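Local coordinates for mandelate racemase/muconate lactonizing enzyme family protein (PDB 3TOY) that belongs to the mandelate racemase/muconate lactonizing enzyme family of the enolase superfamily and is a metal-binding protein with a barrel domain, at residues A[145-159]-A[358-370]. Residues are numbered along the deposited sequence; the frame is centred on the assembly and turned at random. Where two conformers were deposited one is given.
Sequences PVVELLGGSARPIPA and DGKVTAKGPGLGL. With P4C (O-acetaldehydyl-hexaethylene glycol), chain H; P4C (O-acetaldehydyl-hexaethylene glycol), chain R.
I157 and V361 pair as antiparallel strand residues through two backbone bonds, I157 N to V361 O (2.8 Å) and V361 N to I157 O. A159 N continues the ladder to G359 O, and K360 CA adds a CH···O contact to I157 O. Water 2 gives hydrogens to both A159 O and G359 O, closing this end. Between R155 and A363 a water takes over, bridging R155 O (2.7 Å) and A363 N (2.8 Å). Farther along, V146 N donates to G367 O at 2.9 Å, standing 45° above the carbonyl plane of G367.

Apolar packing follows the same line. V146 CG2, anti to its own carbonyl carbon, presses on L368 CD2 at a tight 3.5 Å. The methyl of A363 sits against V147 CG1 and A154 CB, while A159 CB meets V361 CG2. On the outer side, P156 lies alongside T362, and P156 CB rests 3.7 Å from K360 CD.

V361 and A159 also touch strand 340-342, and H329 packs on P145, V146 and A363. Main-chain bonds thus fasten the returning segment to strand 157-162, the barrel strand it flanks, and to the start of helix 146-149, with a water standing in where direct pairing lapses.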
loop_
_atom_site.group_PDB
_atom_site.type_symbol
_atom_site.label_atom_id
_atom_site.label_comp_id
_atom_site.label_asym_id
_atom_site.label_seq_id
_atom_site.Cartn_x
_atom_site.Cartn_y
_atom_site.Cartn_z
ATOM N N PRO A 145 19.915 -33.675 27.478
ATOM C CA PRO A 145 20.133 -33.019 26.190
ATOM C C PRO A 145 19.541 -31.599 26.225
ATOM O O PRO A 145 18.533 -31.353 26.898
ATOM C CB PRO A 145 19.355 -33.898 25.202
ATOM C CG PRO A 145 18.359 -34.656 26.022
ATOM C CD PRO A 145 19.027 -34.844 27.381
ATOM N N VAL A 146 20.147 -30.674 25.500
ATOM C CA VAL A 146 19.594 -29.308 25.455
ATOM C C VAL A 146 18.109 -29.313 25.072
ATOM O O VAL A 146 17.328 -28.547 25.637
ATOM C CB VAL A 146 20.379 -28.395 24.499
ATOM C CG1 VAL A 146 19.644 -27.040 24.293
ATOM C CG2 VAL A 146 21.803 -28.169 25.032
ATOM N N VAL A 147 17.712 -30.158 24.121
ATOM C CA VAL A 147 16.295 -30.169 23.694
ATOM C C VAL A 147 15.326 -30.360 24.866
ATOM O O VAL A 147 14.292 -29.711 24.931
ATOM C CB VAL A 147 16.019 -31.186 22.549
ATOM C CG1 VAL A 147 16.297 -32.611 23.010
ATOM C CG2 VAL A 147 14.553 -31.062 22.010
ATOM N N GLU A 148 15.655 -31.238 25.823
ATOM C CA GLU A 148 14.802 -31.364 27.022
ATOM C C GLU A 148 14.821 -30.131 27.917
ATOM O O GLU A 148 13.798 -29.791 28.525
ATOM C CB GLU A 148 15.181 -32.620 27.836
ATOM C CG GLU A 148 14.786 -33.882 27.091
ATOM C CD GLU A 148 15.297 -35.152 27.757
ATOM O OE1 GLU A 148 15.817 -35.071 28.901
ATOM O OE2 GLU A 148 15.169 -36.224 27.125
ATOM N N LEU A 149 15.955 -29.441 27.995
ATOM C CA LEU A 149 15.995 -28.210 28.765
ATOM C C LEU A 149 15.000 -27.202 28.175
ATOM O O LEU A 149 14.376 -26.433 28.905
ATOM C CB LEU A 149 17.389 -27.598 28.730
ATOM C CG LEU A 149 18.527 -28.347 29.423
ATOM C CD1 LEU A 149 19.705 -27.413 29.513
ATOM C CD2 LEU A 149 18.088 -28.813 30.804
ATOM N N LEU A 150 14.858 -27.242 26.849
ATOM C CA LEU A 150 14.004 -26.299 26.116
ATOM C C LEU A 150 12.513 -26.675 26.121
ATOM O O LEU A 150 11.688 -26.005 25.468
ATOM C CB LEU A 150 14.524 -26.161 24.681
ATOM C CG LEU A 150 15.966 -25.651 24.577
ATOM C CD1 LEU A 150 16.458 -25.653 23.119
ATOM C CD2 LEU A 150 16.125 -24.271 25.239
ATOM N N GLY A 151 12.160 -27.728 26.856
ATOM C CA GLY A 151 10.753 -28.110 27.035
ATOM C C GLY A 151 10.266 -29.043 25.946
ATOM O O GLY A 151 9.066 -29.312 25.851
ATOM N N GLY A 152 11.190 -29.538 25.126
ATOM C CA GLY A 152 10.844 -30.475 24.059
ATOM C C GLY A 152 11.395 -31.870 24.319
ATOM O O GLY A 152 11.838 -32.177 25.437
ATOM N N SER A 153 11.365 -32.713 23.287
ATOM C CA SER A 153 11.905 -34.068 23.372
ATOM C C SER A 153 12.798 -34.389 22.183
ATOM O O SER A 153 12.645 -33.816 21.106
ATOM C CB SER A 153 10.765 -35.100 23.482
ATOM O OG SER A 153 9.957 -35.135 22.306
ATOM N N ALA A 154 13.739 -35.305 22.381
ATOM C CA ALA A 154 14.661 -35.681 21.318
ATOM C C ALA A 154 13.955 -36.682 20.444
ATOM O O ALA A 154 13.750 -37.830 20.835
ATOM C CB ALA A 154 15.932 -36.302 21.892
ATOM N N ARG A 155 13.579 -36.243 19.259
ATOM C CA ARG A 155 12.867 -37.085 18.334
ATOM C C ARG A 155 13.362 -36.883 16.915
ATOM O O ARG A 155 14.044 -35.896 16.615
ATOM C CB ARG A 155 11.380 -36.796 18.417
ATOM C CG ARG A 155 11.039 -35.348 18.191
ATOM C CD ARG A 155 9.666 -35.071 18.767
ATOM N NE ARG A 155 9.331 -33.661 18.660
ATOM C CZ ARG A 155 9.077 -33.049 17.508
ATOM N NH1 ARG A 155 9.124 -33.729 16.363
ATOM N NH2 ARG A 155 8.784 -31.757 17.501
ATOM N N PRO A 156 13.051 -37.851 16.049
ATOM C CA PRO A 156 13.566 -37.893 14.695
ATOM C C PRO A 156 13.048 -36.692 13.906
ATOM O O PRO A 156 11.841 -36.457 13.855
ATOM C CB PRO A 156 12.986 -39.203 14.132
ATOM C CG PRO A 156 12.627 -40.015 15.339
ATOM C CD PRO A 156 12.216 -39.027 16.370
ATOM N N ILE A 157 13.973 -35.929 13.337
ATOM C CA ILE A 157 13.642 -34.790 12.470
ATOM C C ILE A 157 13.975 -35.132 11.011
ATOM O O ILE A 157 15.074 -35.618 10.717
ATOM C CB ILE A 157 14.487 -33.548 12.860
ATOM C CG1 ILE A 157 14.290 -33.180 14.335
ATOM C CG2 ILE A 157 14.145 -32.355 11.924
ATOM C CD1 ILE A 157 12.865 -32.737 14.685
ATOM N N PRO A 158 13.035 -34.867 10.075
ATOM C CA PRO A 158 13.368 -35.182 8.686
ATOM C C PRO A 158 14.632 -34.451 8.244
ATOM O O PRO A 158 14.838 -33.270 8.585
ATOM C CB PRO A 158 12.143 -34.697 7.893
ATOM C CG PRO A 158 11.025 -34.612 8.899
ATOM C CD PRO A 158 11.679 -34.321 10.232
ATOM N N ALA A 159 15.473 -35.156 7.495
ATOM C CA ALA A 159 16.742 -34.624 7.067
ATOM C C ALA A 159 16.906 -34.719 5.559
ATOM O O ALA A 159 16.268 -35.552 4.890
ATOM C CB ALA A 159 17.895 -35.378 7.772
ATOM N N ASP A 358 17.016 -43.824 8.758
ATOM C CA ASP A 358 15.779 -43.723 7.987
ATOM C C ASP A 358 15.548 -42.273 7.567
ATOM O O ASP A 358 14.436 -41.767 7.660
ATOM C CB ASP A 358 14.577 -44.208 8.805
ATOM C CG ASP A 358 13.322 -44.394 7.953
ATOM O OD1 ASP A 358 13.459 -44.639 6.739
ATOM O OD2 ASP A 358 12.195 -44.302 8.494
ATOM N N GLY A 359 16.609 -41.615 7.108
ATOM C CA GLY A 359 16.525 -40.236 6.628
ATOM C C GLY A 359 16.124 -39.214 7.678
ATOM O O GLY A 359 15.636 -38.132 7.338
ATOM N N LYS A 360 16.307 -39.543 8.955
ATOM C CA LYS A 360 15.986 -38.589 10.016
ATOM C C LYS A 360 17.118 -38.491 11.013
ATOM O O LYS A 360 17.965 -39.386 11.092
ATOM C CB LYS A 360 14.690 -38.969 10.728
ATOM C CG LYS A 360 13.515 -39.088 9.775
ATOM C CD LYS A 360 12.216 -39.324 10.510
ATOM C CE LYS A 360 11.125 -39.699 9.510
ATOM N NZ LYS A 360 9.844 -40.054 10.169
ATOM N N VAL A 361 17.141 -37.398 11.767
ATOM C CA VAL A 361 18.205 -37.186 12.738
ATOM C C VAL A 361 17.600 -36.913 14.112
ATOM O O VAL A 361 16.642 -36.148 14.246
ATOM C CB VAL A 361 19.139 -36.051 12.310
ATOM C CG1 VAL A 361 20.026 -35.605 13.464
ATOM C CG2 VAL A 361 19.966 -36.451 11.091
ATOM N N THR A 362 18.133 -37.573 15.140
ATOM C CA THR A 362 17.621 -37.395 16.510
ATOM C C THR A 362 18.684 -36.748 17.406
ATOM O O THR A 362 19.851 -37.139 17.356
ATOM C CB THR A 362 17.217 -38.749 17.113
ATOM O OG1 THR A 362 16.158 -39.315 16.326
ATOM C CG2 THR A 362 16.739 -38.574 18.512
ATOM N N ALA A 363 18.293 -35.760 18.216
ATOM C CA ALA A 363 19.231 -35.063 19.101
ATOM C C ALA A 363 19.884 -36.059 20.055
ATOM O O ALA A 363 19.213 -36.944 20.567
ATOM C CB ALA A 363 18.517 -34.041 19.920
ATOM N N LYS A 364 21.170 -35.854 20.308
ATOM C CA LYS A 364 21.957 -36.660 21.252
ATOM C C LYS A 364 22.481 -35.748 22.335
ATOM O O LYS A 364 23.022 -34.679 22.035
ATOM C CB LYS A 364 23.136 -37.289 20.522
ATOM C CG LYS A 364 22.936 -38.762 20.171
ATOM C CD LYS A 364 21.537 -39.026 19.617
ATOM C CE LYS A 364 21.271 -40.518 19.455
ATOM N NZ LYS A 364 19.952 -40.768 18.829
ATOM N N GLY A 365 22.325 -36.157 23.594
ATOM C CA GLY A 365 22.907 -35.407 24.718
ATOM C C GLY A 365 24.051 -36.199 25.361
ATOM O O GLY A 365 24.575 -37.133 24.755
ATOM N N PRO A 366 24.460 -35.816 26.578
ATOM C CA PRO A 366 23.964 -34.667 27.328
ATOM C C PRO A 366 24.445 -33.380 26.666
ATOM O O PRO A 366 25.360 -33.422 25.849
ATOM C CB PRO A 366 24.648 -34.831 28.693
ATOM C CG PRO A 366 25.920 -35.497 28.375
ATOM C CD PRO A 366 25.581 -36.477 27.278
ATOM N N GLY A 367 23.851 -32.251 27.032
ATOM C CA GLY A 367 24.144 -30.975 26.361
ATOM C C GLY A 367 23.785 -31.083 24.883
ATOM O O GLY A 367 22.728 -31.616 24.544
ATOM N N LEU A 368 24.685 -30.624 24.013
ATOM C CA LEU A 368 24.501 -30.737 22.572
ATOM C C LEU A 368 25.098 -32.010 21.998
ATOM O O LEU A 368 25.062 -32.219 20.788
ATOM C CB LEU A 368 25.101 -29.528 21.839
ATOM C CG LEU A 368 24.488 -28.168 22.197
ATOM C CD1 LEU A 368 25.337 -27.068 21.564
ATOM C CD2 LEU A 368 23.004 -28.058 21.770
ATOM N N GLY A 369 25.655 -32.863 22.858
ATOM C CA GLY A 369 26.274 -34.087 22.386
ATOM C C GLY A 369 27.569 -33.812 21.652
ATOM O O GLY A 369 27.913 -34.515 20.714
ATOM N N LEU A 370 28.291 -32.781 22.079
ATOM C CA LEU A 370 29.534 -32.404 21.424
ATOM C C LEU A 370 30.693 -32.577 22.414
ATOM O O LEU A 370 30.856 -31.775 23.325
ATOM C CB LEU A 370 29.475 -30.948 20.940
ATOM C CG LEU A 370 28.391 -30.585 19.909
ATOM C CD1 LEU A 370 28.495 -29.098 19.552
ATOM C CD2 LEU A 370 28.528 -31.435 18.673
HETATM O O1 P4C H . 9.707 -19.659 20.787
HETATM C C2 P4C H . 10.661 -20.729 20.710
HETATM C C3 P4C H . 10.173 -21.960 21.469
HETATM O O4 P4C H . 10.591 -21.905 22.837
HETATM C C5 P4C H . 10.899 -23.208 23.363
HETATM C C6 P4C H . 11.195 -23.165 24.860
HETATM O O7 P4C H . 12.489 -22.613 25.099
HETATM C C8 P4C H . 12.713 -22.113 26.421
HETATM C C9 P4C H . 13.969 -21.243 26.391
HETATM O O10 P4C H . 13.615 -19.866 26.567
HETATM C C11 P4C H . 14.610 -18.956 26.100
HETATM C C12 P4C H . 14.028 -17.544 26.078
HETATM O O13 P4C H . 13.152 -17.363 24.958
HETATM C C14 P4C H . 12.839 -15.980 24.753
HETATM C C15 P4C H . 11.714 -15.852 23.728
HETATM O O16 P4C H . 12.260 -15.810 22.407
HETATM O O1 P4C R . 5.141 -26.576 4.081
HETATM C C2 P4C R . 6.191 -27.214 4.822
HETATM C C3 P4C R . 5.677 -28.458 5.542
HETATM O O4 P4C R . 6.635 -28.778 6.556
HETATM C C5 P4C R . 6.330 -29.963 7.301
HETATM C C6 P4C R . 7.608 -30.761 7.592
HETATM O O7 P4C R . 7.942 -31.536 6.440
HETATM C C8 P4C R . 9.207 -32.220 6.468
HETATM C C9 P4C R . 8.997 -33.646 5.933
HETATM O O10 P4C R . 9.276 -33.801 4.542
HETATM C C11 P4C R . 8.533 -34.872 3.925
HETATM C C12 P4C R . 7.144 -34.418 3.476
HETATM O O13 P4C R . 6.918 -34.672 2.083
HETATM C C14 P4C R . 5.880 -33.867 1.503
HETATM C C15 P4C R . 6.418 -32.601 0.828
HETATM O O16 P4C R . 6.319 -32.640 -0.605
HETATM C C17 P4C R . 7.227 -31.748 -1.272
HETATM C C18 P4C R . 7.446 -32.130 -2.741
HETATM O O19 P4C R . 8.476 -33.123 -2.868
HETATM C C20 P4C R . 8.336 -33.949 -4.028
HETATM C C21 P4C R . 9.155 -35.233 -3.882
HETATM O O22 P4C R . 8.534 -36.141 -2.965
HETATM O O HOH W 1 15.890 -34.411 17.937
HETATM O O HOH W 2 14.863 -37.826 4.467
#